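Local coordinates for transcriptional regulator (Enterococcus faecalis, PDB 3QFI), which is a putative transcriptional regulator of the LytR-CpsA-Psr family, a group of bacterial proteins associated with the cell envelope, at residues Q19-V24 with N51-K56. Sequence-based numbering, arbitrary orientation.
Sequences QEPFSV and NPKENK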
loop_
_atom_site.group_PDB
_atom_site.type_symbol
_atom_site.label_atom_id
_atom_site.label_comp_id
_atom_site.label_asym_id
_atom_site.label_seq_id
_atom_site.Cartn_x
_atom_site.Cartn_y
_atom_site.Cartn_z
ATOM N N GLN A 19 14.954 4.798 -16.186
ATOM C CA GLN A 19 14.930 4.861 -14.730
ATOM C C GLN A 19 14.223 6.141 -14.298
ATOM O O GLN A 19 14.722 6.960 -13.516
ATOM C CB GLN A 19 16.341 4.794 -14.139
ATOM C CG GLN A 19 17.138 6.072 -14.249
ATOM C CD GLN A 19 18.151 6.223 -13.125
ATOM O OE1 GLN A 19 18.662 7.320 -12.888
ATOM N NE2 GLN A 19 18.454 5.118 -12.433
ATOM N N GLU A 20 13.038 6.306 -14.850
ATOM C CA GLU A 20 12.220 7.449 -14.543
ATOM C C GLU A 20 11.443 6.997 -13.312
ATOM O O GLU A 20 11.028 5.837 -13.213
ATOM C CB GLU A 20 11.309 7.718 -15.732
ATOM C CG GLU A 20 10.568 9.017 -15.716
ATOM C CD GLU A 20 9.960 9.315 -17.080
ATOM O OE1 GLU A 20 10.735 9.623 -18.011
ATOM O OE2 GLU A 20 8.720 9.218 -17.228
ATOM N N PRO A 21 11.284 7.891 -12.334
ATOM C CA PRO A 21 10.559 7.607 -11.085
ATOM C C PRO A 21 9.167 7.086 -11.400
ATOM O O PRO A 21 8.471 7.635 -12.251
ATOM C CB PRO A 21 10.509 8.966 -10.397
ATOM C CG PRO A 21 11.783 9.634 -10.895
ATOM C CD PRO A 21 11.774 9.279 -12.361
ATOM N N PHE A 22 8.744 6.029 -10.729
ATOM C CA PHE A 22 7.419 5.519 -11.021
ATOM C C PHE A 22 6.728 5.094 -9.733
ATOM O O PHE A 22 7.348 5.042 -8.664
ATOM C CB PHE A 22 7.512 4.365 -12.026
ATOM C CG PHE A 22 8.091 3.128 -11.454
ATOM C CD1 PHE A 22 7.274 2.180 -10.865
ATOM C CD2 PHE A 22 9.456 2.921 -11.468
ATOM C CE1 PHE A 22 7.807 1.024 -10.290
ATOM C CE2 PHE A 22 10.007 1.770 -10.898
ATOM C CZ PHE A 22 9.169 0.820 -10.306
ATOM N N SER A 23 5.445 4.784 -9.836
ATOM C CA SER A 23 4.675 4.427 -8.658
ATOM C C SER A 23 3.900 3.143 -8.872
ATOM O O SER A 23 3.609 2.755 -10.007
ATOM C CB SER A 23 3.690 5.541 -8.345
ATOM O OG SER A 23 2.566 5.426 -9.198
ATOM N N VAL A 24 3.534 2.491 -7.782
ATOM C CA VAL A 24 2.799 1.253 -7.916
ATOM C C VAL A 24 1.892 0.994 -6.725
ATOM O O VAL A 24 2.240 1.275 -5.572
ATOM C CB VAL A 24 3.774 0.083 -8.117
ATOM C CG1 VAL A 24 5.036 0.327 -7.307
ATOM C CG2 VAL A 24 3.118 -1.230 -7.698
ATOM N N ASN A 51 11.766 6.425 -6.418
ATOM C CA ASN A 51 12.460 7.613 -6.905
ATOM C C ASN A 51 13.963 7.458 -6.759
ATOM O O ASN A 51 14.537 7.813 -5.736
ATOM C CB ASN A 51 12.017 8.864 -6.153
ATOM C CG ASN A 51 12.710 10.118 -6.666
ATOM O OD1 ASN A 51 12.613 10.463 -7.853
ATOM N ND2 ASN A 51 13.421 10.804 -5.776
ATOM N N PRO A 52 14.622 6.921 -7.790
ATOM C CA PRO A 52 16.072 6.730 -7.748
ATOM C C PRO A 52 16.845 8.045 -7.710
ATOM O O PRO A 52 17.966 8.087 -7.226
ATOM C CB PRO A 52 16.349 5.922 -9.015
ATOM C CG PRO A 52 15.289 6.405 -9.961
ATOM C CD PRO A 52 14.063 6.464 -9.076
ATOM N N LYS A 53 16.247 9.121 -8.208
ATOM C CA LYS A 53 16.919 10.413 -8.212
ATOM C C LYS A 53 17.191 10.894 -6.789
ATOM O O LYS A 53 17.948 11.839 -6.576
ATOM C CB LYS A 53 16.074 11.445 -8.965
ATOM C CG LYS A 53 15.718 11.030 -10.402
ATOM C CD LYS A 53 14.659 11.950 -11.008
ATOM C CE LYS A 53 14.324 11.554 -12.438
ATOM N NZ LYS A 53 13.315 12.466 -13.051
ATOM N N GLU A 54 16.574 10.252 -5.807
ATOM C CA GLU A 54 16.798 10.648 -4.428
ATOM C C GLU A 54 17.046 9.407 -3.593
ATOM O O GLU A 54 16.968 9.440 -2.369
ATOM C CB GLU A 54 15.590 11.416 -3.903
ATOM C CG GLU A 54 15.857 12.194 -2.641
ATOM C CD GLU A 54 14.651 12.991 -2.216
ATOM O OE1 GLU A 54 13.594 12.377 -1.945
ATOM O OE2 GLU A 54 14.758 14.235 -2.156
ATOM N N ASN A 55 17.345 8.314 -4.287
ATOM C CA ASN A 55 17.629 7.038 -3.662
ATOM C C ASN A 55 16.664 6.718 -2.535
ATOM O O ASN A 55 17.090 6.540 -1.395
ATOM C CB ASN A 55 19.060 7.043 -3.123
ATOM C CG ASN A 55 20.077 7.373 -4.190
ATOM O OD1 ASN A 55 20.186 6.679 -5.202
ATOM N ND2 ASN A 55 20.826 8.445 -3.975
ATOM N N LYS A 56 15.370 6.626 -2.842
ATOM C CA LYS A 56 14.374 6.337 -1.807
ATOM C C LYS A 56 13.017 5.864 -2.364
ATOM O O LYS A 56 12.681 6.113 -3.526
ATOM C CB LYS A 56 14.184 7.592 -0.936
ATOM C CG LYS A 56 13.297 7.404 0.296
ATOM C CD LYS A 56 13.496 8.508 1.363
ATOM C CE LYS A 56 12.737 9.794 1.056
ATOM N NZ LYS A 56 13.109 10.377 -0.258
#
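The F22 ring has the carbonyl oxygen of E20 in its plane at one edge and meets the Y220 ring edge-to-face; F22 sets off from the backbone away from 51-56 and does not touch it. P21 carries the contact, and two side chains meet the CG end of its pyrrolidine ring, both on the same side of the ring plane. N51, its CG anti to the backbone N (chi1 -179°), lies alongside and points the same way, with OD1 3.3 Å from P21 CG. K53 crosses at about a right angle, its extended chain bringing CE to 3.4 Å from P21 CD. P52 lies over that face of the ring, its CD 4.3 Å from P21 CG, and its CG lies 3.6 Å from Q19 O. The Q19 side chain slides past P52 in the opposite direction, and its NE2 donates a weak hydrogen bond to K219 O. In the turn, N51 O is gripped by E54 N and K56 N, while K56 NZ bridges E54 OE1 at 2.7 Å. F22 pairs with I50 through the backbone, and just before that pairing P21 packs on the turn. Strand 22-28 thus enters against the tip of the antiparallel hairpin 44-51/56-62, closed by a G1 beta bulge, N55 (phi 43°) and K56 both facing N51.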